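PDB 5E3E: large exoprotein involved in heme utilization or adhesion from Yersinia kristensenii ATCC 33638, which is the C-terminal toxin of a contact-dependent growth inhibition system, a bacterial RNase A superfamily member that probably cleaves RNA and is bound here by its CdiI immunity protein. Local coordinates for residues D6-K11 and I107-P112; N18-S21 and S27-S30; A39-A44 and A91-A96. One frame throughout, in Å; residues are numbered along the deposited sequence.

The three contacts show how a single antiparallel sheet takes different chemistry at different places. Contacts 1 and 3 are buried near the centre of the chain and use neighbouring strands: 105-113 in contact 1, 86-97 in contact 3, paired through Ile-94 with Ile-108 and Thr-109. Contact 2 lies farther out and is only partly buried, where residues 18-21 meet strand 27-31. Contact 3 is almost wholly aliphatic, contact 2 is aliphatic with an arginine running along it, and contact 1 is aromatic and polar, its groups held by the immunity protein. Ser-29 of contact 2 bonds to both segments of contact 1, its OG taking Pro-112 O.

Contact 1. Residues D6-K11 and I107-P112; sequences DRHVGK and IITGYP
His-8 and Tyr-111 form a T-shaped aromatic pair where the loop ahead of helix 13-19 meets strand 105-113, in the antiparallel sheet of an RNase A-like fold. The example illustrates how one imidazole can join a loop, a strand and a partner protein. At its root, His-8 CB rests 3.5 Å from Gly-110 O, a buried carbonyl oxygen for which the model offers no hydrogen-bonding partner. One atom further out, CG passes 3.8 Å from Tyr-111 CB. Beyond it the ring divides its tasks. ND1 turns back to a hydrogen bond with Ser-29 O on strand 27-31, whereas CD2 on the other branch comes within 3.6 Å of Thr-109 OG1, the two side chains meeting at a slant. CE1 lies 3.8 Å from Tyr-111 CD2. At the tip, NE2 hydrogen-bonds to Asp-21 OD1 of the CdiI immunity protein, and the other oxygen of that carboxylate takes a hydrogen bond with Thr-109 OG1. Bonds at both nitrogens should fix the rotation of the imidazole about its CB-CG bond.

Tyr-111 runs beside His-8 in the same direction. Its first torsion (chi1 39°) sets CG between the backbone N and the carbonyl carbon, and so brings the ring edge over the imidazole face. The planes meet at 55° with centroids 4.9 Å apart, while the phenol OH continues to the backbone N of Gln-20 of the immunity protein. Just before this pair the strand contains a classic beta bulge, Ile-108 and Thr-109 both facing Ile-94 of strand 86-97. The closest fit of the two rings is at Tyr-111 CD2, which stands over the centre of the His-8 ring, 3.7 Å above its plane.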
ATOM      1  N   ASP B   6      -0.052  -4.194 -14.321  1.00 15.70           N
ATOM      2  CA  ASP B   6      -1.002  -4.767 -15.279  1.00 16.48           C
ATOM      3  C   ASP B   6      -2.119  -5.541 -14.612  1.00 15.64           C
ATOM      4  O   ASP B   6      -3.178  -5.791 -15.250  1.00 15.83           O
ATOM      5  CB  ASP B   6      -0.276  -5.635 -16.322  1.00 18.16           C
ATOM      6  CG  ASP B   6       0.673  -4.821 -17.201  1.00 20.60           C
ATOM      7  OD1 ASP B   6       0.425  -3.611 -17.398  1.00 22.94           O
ATOM      8  OD2 ASP B   6       1.682  -5.376 -17.697  1.00 22.02           O
ATOM      9  N   ARG B   7      -1.925  -5.903 -13.341  1.00 15.05           N
ATOM     10  CA  ARG B   7      -3.006  -6.498 -12.527  1.00 15.27           C
ATOM     11  C   ARG B   7      -4.106  -5.453 -12.214  1.00 13.93           C
ATOM     12  O   ARG B   7      -5.165  -5.803 -11.660  1.00 13.88           O
ATOM     13  CB  ARG B   7      -2.444  -7.040 -11.205  1.00 16.64           C
ATOM     14  CG  ARG B   7      -1.518  -8.213 -11.428  1.00 18.42           C
ATOM     15  CD  ARG B   7      -0.687  -8.552 -10.218  1.00 20.31           C
ATOM     16  NE  ARG B   7      -1.406  -8.375  -8.980  1.00 22.13           N
ATOM     17  CZ  ARG B   7      -2.434  -9.117  -8.554  1.00 24.21           C
ATOM     18  NH1 ARG B   7      -2.895 -10.110  -9.282  1.00 25.52           N
ATOM     19  NH2 ARG B   7      -3.005  -8.825  -7.384  1.00 24.88           N
ATOM     20  N   HIS B   8      -3.855  -4.204 -12.576  1.00 12.81           N
ATOM     21  CA  HIS B   8      -4.719  -3.042 -12.225  1.00 12.53           C
ATOM     22  C   HIS B   8      -4.995  -2.174 -13.439  1.00 12.67           C
ATOM     23  O   HIS B   8      -5.190  -0.949 -13.319  1.00 12.83           O
ATOM     24  CB  HIS B   8      -4.078  -2.216 -11.117  1.00 12.57           C
ATOM     25  CG  HIS B   8      -3.680  -3.044  -9.947  1.00 12.54           C
ATOM     26  ND1 HIS B   8      -4.573  -3.448  -8.990  1.00 12.79           N
ATOM     27  CD2 HIS B   8      -2.493  -3.612  -9.616  1.00 12.68           C
ATOM     28  CE1 HIS B   8      -3.952  -4.201  -8.099  1.00 13.36           C
ATOM     29  NE2 HIS B   8      -2.697  -4.343  -8.475  1.00 13.14           N
ATOM     30  N   VAL B   9      -4.993  -2.791 -14.616  1.00 13.08           N
ATOM     31  CA  VAL B   9      -5.409  -2.095 -15.857  1.00 14.20           C
ATOM     32  C   VAL B   9      -6.504  -2.878 -16.585  1.00 14.73           C
ATOM     33  O   VAL B   9      -6.313  -4.042 -16.992  1.00 14.87           O
ATOM     34  CB  VAL B   9      -4.248  -1.816 -16.844  1.00 15.05           C
ATOM     35  CG1 VAL B   9      -4.756  -1.044 -18.062  1.00 16.28           C
ATOM     36  CG2 VAL B   9      -3.125  -1.032 -16.187  1.00 15.14           C
ATOM     37  N   GLY B  10      -7.648  -2.226 -16.732  1.00 15.33           N
ATOM     38  CA  GLY B  10      -8.750  -2.759 -17.507  1.00 16.38           C
ATOM     39  C   GLY B  10      -9.433  -3.985 -16.964  1.00 16.59           C
ATOM     40  O   GLY B  10     -10.096  -4.706 -17.725  1.00 17.36           O
ATOM     41  N   LYS B  11      -9.296  -4.233 -15.671  1.00 16.04           N
ATOM     42  CA  LYS B  11      -9.907  -5.382 -15.027  1.00 16.67           C
ATOM     43  C   LYS B  11     -11.427  -5.255 -15.021  1.00 16.96           C
ATOM     44  O   LYS B  11     -11.985  -4.147 -14.953  1.00 17.19           O
ATOM     45  CB  LYS B  11      -9.402  -5.521 -13.588  1.00 17.14           C
ATOM     46  CG  LYS B  11      -7.915  -5.774 -13.453  1.00 18.26           C
ATOM     47  CD  LYS B  11      -7.570  -7.132 -14.057  1.00 20.09           C
ATOM     48  CE  LYS B  11      -6.474  -6.991 -15.053  1.00 22.52           C
ATOM     49  NZ  LYS B  11      -6.093  -8.276 -15.703  1.00 24.03           N
ATOM     50  N   ILE B 107       9.025   0.965 -11.665  1.00 22.65           N
ATOM     51  CA  ILE B 107       7.674   0.978 -11.158  1.00 21.20           C
ATOM     52  C   ILE B 107       7.279  -0.446 -10.739  1.00 19.70           C
ATOM     53  O   ILE B 107       7.228  -1.402 -11.548  1.00 19.72           O
ATOM     54  CB  ILE B 107       6.694   1.507 -12.218  1.00 22.62           C
ATOM     55  CG1 ILE B 107       7.029   2.968 -12.534  1.00 24.18           C
ATOM     56  CG2 ILE B 107       5.267   1.396 -11.719  1.00 21.93           C
ATOM     57  CD1 ILE B 107       6.423   3.415 -13.840  1.00 26.23           C
ATOM     58  N   ILE B 108       7.003  -0.593  -9.455  1.00 17.57           N
ATOM     59  CA  ILE B 108       6.653  -1.901  -8.917  1.00 17.24           C
ATOM     60  C   ILE B 108       5.197  -2.190  -9.206  1.00 16.29           C
ATOM     61  O   ILE B 108       4.861  -3.249  -9.707  1.00 16.87           O
ATOM     62  CB  ILE B 108       6.898  -1.950  -7.402  1.00 17.46           C
ATOM     63  CG1 ILE B 108       8.410  -1.776  -7.144  1.00 17.85           C
ATOM     64  CG2 ILE B 108       6.418  -3.254  -6.805  1.00 18.13           C
ATOM     65  CD1 ILE B 108       9.306  -2.883  -7.694  1.00 19.00           C
ATOM     66  N   THR B 109       4.342  -1.239  -8.856  1.00 14.89           N
ATOM     67  CA  THR B 109       2.907  -1.361  -9.170  1.00 14.70           C
ATOM     68  C   THR B 109       2.243  -0.006  -9.025  1.00 13.79           C
ATOM     69  O   THR B 109       2.888   0.985  -8.690  1.00 13.63           O
ATOM     70  CB  THR B 109       2.218  -2.412  -8.257  1.00 14.97           C
ATOM     71  OG1 THR B 109       0.904  -2.742  -8.751  1.00 15.42           O
ATOM     72  CG2 THR B 109       2.166  -1.969  -6.846  1.00 14.83           C
ATOM     73  N   GLY B 110       0.958   0.026  -9.333  1.00 13.17           N
ATOM     74  CA  GLY B 110       0.185   1.241  -9.122  1.00 12.68           C
ATOM     75  C   GLY B 110      -1.282   0.954  -9.388  1.00 12.46           C
ATOM     76  O   GLY B 110      -1.610   0.025 -10.098  1.00 12.77           O
ATOM     77  N   TYR B 111      -2.158   1.782  -8.812  1.00 12.07           N
ATOM     78  CA  TYR B 111      -3.589   1.572  -8.940  1.00 12.29           C
ATOM     79  C   TYR B 111      -4.375   2.738  -8.385  1.00 12.50           C
ATOM     80  O   TYR B 111      -3.850   3.543  -7.602  1.00 12.24           O
ATOM     81  CB  TYR B 111      -4.032   0.303  -8.218  1.00 12.34           C
ATOM     82  CG  TYR B 111      -3.358   0.018  -6.869  1.00 12.07           C
ATOM     83  CD1 TYR B 111      -3.675   0.746  -5.718  1.00 12.00           C
ATOM     84  CD2 TYR B 111      -2.416  -0.988  -6.779  1.00 12.26           C
ATOM     85  CE1 TYR B 111      -3.040   0.457  -4.498  1.00 12.10           C
ATOM     86  CE2 TYR B 111      -1.804  -1.305  -5.586  1.00 12.45           C
ATOM     87  CZ  TYR B 111      -2.126  -0.578  -4.457  1.00 12.39           C
ATOM     88  OH  TYR B 111      -1.495  -0.950  -3.313  1.00 12.98           O
ATOM     89  N   PRO B 112      -5.661   2.812  -8.739  1.00 13.16           N
ATOM     90  CA  PRO B 112      -6.472   3.903  -8.181  1.00 13.68           C
ATOM     91  C   PRO B 112      -6.681   3.731  -6.680  1.00 14.41           C
ATOM     92  O   PRO B 112      -6.673   2.588  -6.186  1.00 13.82           O
ATOM     93  CB  PRO B 112      -7.798   3.771  -8.907  1.00 14.05           C
ATOM     94  CG  PRO B 112      -7.501   3.010 -10.164  1.00 14.09           C
ATOM     95  CD  PRO B 112      -6.346   2.108  -9.831  1.00 13.72           C
TER

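Contact 2. Residues N18-S21 and S27-S30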
ATOM      1  N   ASN B  18     -13.908 -10.820  -7.245  1.00 15.49           N
ATOM      2  CA  ASN B  18     -13.334 -12.057  -6.788  1.00 16.18           C
ATOM      3  C   ASN B  18     -12.164 -11.845  -5.801  1.00 16.02           C
ATOM      4  O   ASN B  18     -12.032 -12.565  -4.830  1.00 16.75           O
ATOM      5  CB  ASN B  18     -12.885 -12.864  -8.007  1.00 17.15           C
ATOM      6  CG  ASN B  18     -12.436 -14.262  -7.633  1.00 18.79           C
ATOM      7  OD1 ASN B  18     -11.251 -14.564  -7.659  1.00 21.74           O
ATOM      8  ND2 ASN B  18     -13.357 -15.056  -7.150  1.00 19.56           N
ATOM      9  N   ARG B  19     -11.331 -10.849  -6.044  1.00 15.81           N
ATOM     10  CA  ARG B  19     -10.208 -10.570  -5.134  1.00 16.03           C
ATOM     11  C   ARG B  19     -10.671 -10.179  -3.737  1.00 16.40           C
ATOM     12  O   ARG B  19     -10.022 -10.530  -2.737  1.00 16.98           O
ATOM     13  CB  ARG B  19      -9.345  -9.464  -5.694  1.00 16.15           C
ATOM     14  CG  ARG B  19      -8.661  -9.808  -6.996  1.00 16.28           C
ATOM     15  CD  ARG B  19      -7.943  -8.588  -7.517  1.00 16.35           C
ATOM     16  NE  ARG B  19      -7.345  -8.877  -8.808  1.00 16.49           N
ATOM     17  CZ  ARG B  19      -6.681  -8.009  -9.566  1.00 16.43           C
ATOM     18  NH1 ARG B  19      -6.466  -6.764  -9.181  1.00 16.15           N
ATOM     19  NH2 ARG B  19      -6.212  -8.409 -10.730  1.00 17.21           N
ATOM     20  N   VAL B  20     -11.792  -9.466  -3.632  1.00 16.31           N
ATOM     21  CA  VAL B  20     -12.276  -9.037  -2.322  1.00 17.38           C
ATOM     22  C   VAL B  20     -13.206 -10.037  -1.642  1.00 19.52           C
ATOM     23  O   VAL B  20     -13.750  -9.736  -0.584  1.00 21.34           O
ATOM     24  CB  VAL B  20     -12.943  -7.660  -2.334  1.00 16.61           C
ATOM     25  CG1 VAL B  20     -11.939  -6.612  -2.736  1.00 16.64           C
ATOM     26  CG2 VAL B  20     -14.182  -7.626  -3.216  1.00 16.58           C
ATOM     27  N   SER B  21     -13.449 -11.197  -2.236  1.00 21.37           N
ATOM     28  CA  SER B  21     -14.273 -12.203  -1.546  1.00 23.02           C
ATOM     29  C   SER B  21     -13.408 -13.401  -1.243  1.00 23.97           C
ATOM     30  O   SER B  21     -13.030 -13.633  -0.091  1.00 26.34           O
ATOM     31  CB  SER B  21     -15.511 -12.542  -2.376  1.00 23.52           C
ATOM     32  OG  SER B  21     -15.153 -12.860  -3.694  1.00 24.11           O
ATOM     33  N   SER B  27      -9.867  -4.319  -0.449  1.00 16.09           N
ATOM     34  CA  SER B  27     -10.387  -3.632  -1.643  1.00 15.90           C
ATOM     35  C   SER B  27      -9.467  -3.884  -2.813  1.00 14.80           C
ATOM     36  O   SER B  27      -8.311  -4.286  -2.646  1.00 14.65           O
ATOM     37  CB  SER B  27     -10.561  -2.132  -1.430  1.00 16.64           C
ATOM     38  OG  SER B  27      -9.346  -1.434  -1.404  1.00 18.78           O
ATOM     39  N   ALA B  28     -10.008  -3.683  -4.005  1.00 13.62           N
ATOM     40  CA  ALA B  28      -9.255  -3.938  -5.213  1.00 13.19           C
ATOM     41  C   ALA B  28      -9.657  -2.911  -6.240  1.00 12.59           C
ATOM     42  O   ALA B  28     -10.835  -2.610  -6.415  1.00 12.85           O
ATOM     43  CB  ALA B  28      -9.552  -5.332  -5.704  1.00 13.21           C
ATOM     44  N   SER B  29      -8.698  -2.425  -6.990  1.00 12.26           N
ATOM     45  CA  SER B  29      -8.982  -1.380  -7.954  1.00 11.98           C
ATOM     46  C   SER B  29      -8.210  -1.569  -9.265  1.00 12.15           C
ATOM     47  O   SER B  29      -7.227  -2.329  -9.337  1.00 11.96           O
ATOM     48  CB  SER B  29      -8.646  -0.040  -7.322  1.00 12.05           C
ATOM     49  OG  SER B  29      -7.238   0.053  -7.055  1.00 11.75           O
ATOM     50  N   SER B  30      -8.640  -0.822 -10.278  1.00 12.04           N
ATOM     51  CA  SER B  30      -8.104  -0.940 -11.629  1.00 12.54           C
ATOM     52  C   SER B  30      -8.297   0.380 -12.374  1.00 12.47           C
ATOM     53  O   SER B  30      -9.383   0.974 -12.309  1.00 12.60           O
ATOM     54  CB  SER B  30      -8.818  -2.049 -12.393  1.00 12.73           C
ATOM     55  OG  SER B  30      -8.363  -2.119 -13.724  1.00 13.27           O
TER
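Val-20 presses one methyl directly against the backbone of Ser-27 and Ala-28, and this is the tight part of the contact. Its CG1 lies 3.5 Å from Ser-27 CA and 3.7 Å from Ala-28 N, so that the methyl meets main chain more closely than side chain. The first torsion (chi1 -63°) carries CG1 beside the backbone N of Val-20, anti to its carbonyl carbon, and from there it also reaches Ala-28 CB at 4.0 Å.

Packing is looser along Arg-19. Its aliphatic chain, extended from CG to NE, runs past the Ala-28 methyl, with CD 4.1 Å from Ala-28 CB. The guanidinium goes on beyond this methyl, where NH2 hydrogen-bonds to Arg-7 O in the 3-10 turn ahead of the helix.

The setting is helix-to-strand packing at the margin of an antiparallel sheet: the chain leaves helix 13-19 and comes back as strand 27-31, which pairs with strand 75-79. The alternation of a strand is plain, since Ala-28 points its CB at residues 18-21 while Ser-27 and Ser-29 point theirs away.

Asn-18 and Ser-21 mark the solvent side, both exposed and neither touching the strand. There the turn is closed within its own segment, by Ser-21 N bonded to Asn-18 O at 3.3 Å, and Ser-21 OG bonds back to Leu-17 O.

Contact 3. Residues A39-A44 and A91-A96; sequences AVTSKA and ARIIIA
Val-40 and Ala-91 meet methyl to methyl, CG1 to CB at 3.7 Å, at one end of a helix-on-sheet packing that is a plain instance of how an alpha helix covers an antiparallel sheet. One helical turn further on, Ala-44 CB sits 4.0 Å from Ile-93 CG1. From the flank of the helix, Thr-41 OG1 approaches Ile-93 CD1 at 4.0 Å, the side chains crossing at about a right angle. Ile-93 thus lies against two helix residues by different atoms of one branch. Its CG1 stands beside the backbone N of Ile-93 itself, anti to its carbonyl carbon (chi1 -50°), and the further bend at chi2 (-54°) takes CD1 to the threonine.

These residues are brought together by the backbone spacing of helix and strand. On the helix, Ala-44 N bonds to Val-40 O at 2.9 Å, the repeat that puts both on the inner side. On the strand, the CB of Ala-91 and of Ile-93 point toward the helix and that of Arg-92 away; the Arg-92 guanidinium forms salt bridges with Asp-67 and with Asp-74 of the CdiI immunity protein. The axes of segments 39-44 and 91-96 pass 9.2 Å apart, their directions 71° from each other, a steep crossing in keeping with contacts at just Ala-91 and Ile-93 of this segment.

Further out, Phe-31 touches both Val-40 and Ala-91, Ile-66 lies against Ile-93, and Ile-107 against Thr-41. Segment 91-96 follows directly on Thr-89 and Asn-90 of the same strand, which with Ser-70 bind the sodium ion.

The polar atom of Thr-41 is served within the helix, OG1 bonding to Ala-37 O. What joins helix to strand is therefore dispersion and the burial of apolar surface, a contact that depends on fit of shape rather than on direction of bonds.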
ATOM      1  N   ALA B  39      -1.037   7.746 -18.448  1.00 20.28           N
ATOM      2  CA  ALA B  39      -1.169   9.191 -18.209  1.00 20.65           C
ATOM      3  C   ALA B  39      -1.032   9.523 -16.728  1.00 19.89           C
ATOM      4  O   ALA B  39      -0.344  10.470 -16.360  1.00 21.16           O
ATOM      5  CB  ALA B  39      -2.514   9.728 -18.754  1.00 21.29           C
ATOM      6  N   VAL B  40      -1.695   8.742 -15.879  1.00 18.93           N
ATOM      7  CA  VAL B  40      -1.631   8.916 -14.440  1.00 18.60           C
ATOM      8  C   VAL B  40      -0.224   8.652 -13.926  1.00 18.46           C
ATOM      9  O   VAL B  40       0.295   9.438 -13.133  1.00 18.71           O
ATOM     10  CB  VAL B  40      -2.644   7.992 -13.728  1.00 18.35           C
ATOM     11  CG1 VAL B  40      -2.414   7.955 -12.223  1.00 18.16           C
ATOM     12  CG2 VAL B  40      -4.079   8.458 -14.027  1.00 18.16           C
ATOM     13  N   THR B  41       0.395   7.563 -14.379  1.00 18.32           N
ATOM     14  CA  THR B  41       1.750   7.240 -13.966  1.00 20.01           C
ATOM     15  C   THR B  41       2.699   8.385 -14.277  1.00 21.27           C
ATOM     16  O   THR B  41       3.465   8.822 -13.392  1.00 20.92           O
ATOM     17  CB  THR B  41       2.282   5.954 -14.643  1.00 20.02           C
ATOM     18  OG1 THR B  41       1.501   4.827 -14.230  1.00 19.69           O
ATOM     19  CG2 THR B  41       3.726   5.724 -14.265  1.00 21.23           C
ATOM     20  N   SER B  42       2.639   8.895 -15.516  1.00 22.96           N
ATOM     21  CA  SER B  42       3.507  10.026 -15.899  1.00 25.01           C
ATOM     22  C   SER B  42       3.241  11.281 -15.079  1.00 24.26           C
ATOM     23  O   SER B  42       4.180  11.911 -14.637  1.00 25.91           O
ATOM     24  CB  SER B  42       3.386  10.367 -17.385  1.00 27.00           C
ATOM     25  OG  SER B  42       3.646   9.215 -18.169  1.00 31.14           O
ATOM     26  N   LYS B  43       1.980  11.647 -14.872  1.00 23.60           N
ATOM     27  CA  LYS B  43       1.658  12.845 -14.068  1.00 24.86           C
ATOM     28  C   LYS B  43       2.122  12.708 -12.604  1.00 24.10           C
ATOM     29  O   LYS B  43       2.633  13.654 -12.003  1.00 24.88           O
ATOM     30  CB  LYS B  43       0.166  13.162 -14.119  1.00 25.99           C
ATOM     31  CG  LYS B  43      -0.303  13.647 -15.490  1.00 28.39           C
ATOM     32  CD  LYS B  43      -1.773  14.009 -15.481  1.00 30.72           C
ATOM     33  CE  LYS B  43      -2.651  12.774 -15.450  1.00 31.90           C
ATOM     34  NZ  LYS B  43      -4.061  13.079 -15.789  1.00 32.69           N
ATOM     35  N   ALA B  44       1.949  11.527 -12.033  1.00 22.29           N
ATOM     36  CA  ALA B  44       2.357  11.280 -10.658  1.00 21.69           C
ATOM     37  C   ALA B  44       3.871  11.371 -10.526  1.00 21.76           C
ATOM     38  O   ALA B  44       4.379  11.938  -9.567  1.00 21.95           O
ATOM     39  CB  ALA B  44       1.871   9.907 -10.192  1.00 21.42           C
ATOM     40  N   ALA B  91      -4.770   8.120  -7.200  1.00 13.71           N
ATOM     41  CA  ALA B  91      -3.983   6.912  -7.446  1.00 13.27           C
ATOM     42  C   ALA B  91      -2.715   6.839  -6.636  1.00 13.15           C
ATOM     43  O   ALA B  91      -2.260   7.834  -6.100  1.00 13.59           O
ATOM     44  CB  ALA B  91      -3.634   6.808  -8.916  1.00 13.39           C
ATOM     45  N   ARG B  92      -2.095   5.674  -6.619  1.00 13.11           N
ATOM     46  CA  ARG B  92      -0.853   5.506  -5.875  1.00 13.47           C
ATOM     47  C   ARG B  92       0.012   4.684  -6.773  1.00 13.41           C
ATOM     48  O   ARG B  92      -0.424   3.681  -7.329  1.00 12.81           O
ATOM     49  CB  ARG B  92      -1.095   4.792  -4.551  1.00 14.10           C
ATOM     50  CG  ARG B  92       0.164   4.527  -3.718  1.00 14.65           C
ATOM     51  CD  ARG B  92      -0.144   3.871  -2.367  1.00 15.20           C
ATOM     52  NE  ARG B  92      -0.990   4.802  -1.610  1.00 15.93           N
ATOM     53  CZ  ARG B  92      -2.094   4.481  -0.946  1.00 16.97           C
ATOM     54  NH1 ARG B  92      -2.509   3.226  -0.844  1.00 17.27           N
ATOM     55  NH2 ARG B  92      -2.770   5.441  -0.337  1.00 18.70           N
ATOM     56  N   ILE B  93       1.265   5.105  -6.882  1.00 13.64           N
ATOM     57  CA  ILE B  93       2.282   4.354  -7.590  1.00 14.11           C
ATOM     58  C   ILE B  93       3.356   3.964  -6.599  1.00 13.77           C
ATOM     59  O   ILE B  93       3.700   4.760  -5.740  1.00 14.04           O
ATOM     60  CB  ILE B  93       2.949   5.234  -8.700  1.00 14.88           C
ATOM     61  CG1 ILE B  93       1.899   5.921  -9.610  1.00 15.69           C
ATOM     62  CG2 ILE B  93       3.954   4.427  -9.490  1.00 15.23           C
ATOM     63  CD1 ILE B  93       0.899   5.066 -10.249  1.00 16.21           C
ATOM     64  N   ILE B  94       3.891   2.755  -6.702  1.00 13.36           N
ATOM     65  CA  ILE B  94       4.997   2.351  -5.838  1.00 13.75           C
ATOM     66  C   ILE B  94       6.198   2.120  -6.720  1.00 14.10           C
ATOM     67  O   ILE B  94       6.109   1.326  -7.674  1.00 14.05           O
ATOM     68  CB  ILE B  94       4.702   1.044  -5.059  1.00 13.74           C
ATOM     69  CG1 ILE B  94       3.443   1.157  -4.182  1.00 14.43           C
ATOM     70  CG2 ILE B  94       5.906   0.622  -4.197  1.00 13.97           C
ATOM     71  CD1 ILE B  94       3.432   2.338  -3.274  1.00 15.21           C
ATOM     72  N   ILE B  95       7.311   2.769  -6.394  1.00 15.01           N
ATOM     73  CA  ILE B  95       8.564   2.576  -7.120  1.00 16.24           C
ATOM     74  C   ILE B  95       9.635   1.994  -6.220  1.00 17.01           C
ATOM     75  O   ILE B  95       9.520   2.010  -5.000  1.00 16.01           O
ATOM     76  CB  ILE B  95       9.054   3.870  -7.790  1.00 16.97           C
ATOM     77  CG1 ILE B  95       9.505   4.922  -6.764  1.00 17.81           C
ATOM     78  CG2 ILE B  95       7.980   4.416  -8.690  1.00 17.00           C
ATOM     79  CD1 ILE B  95      10.231   6.101  -7.385  1.00 18.61           C
ATOM     80  N   ALA B  96      10.647   1.428  -6.843  1.00 18.19           N
ATOM     81  CA  ALA B  96      11.778   0.921  -6.093  1.00 19.96           C
ATOM     82  C   ALA B  96      13.064   1.361  -6.732  1.00 23.32           C
ATOM     83  O   ALA B  96      13.165   1.447  -7.952  1.00 21.94           O
ATOM     84  CB  ALA B  96      11.731  -0.582  -6.024  1.00 19.75           C
TER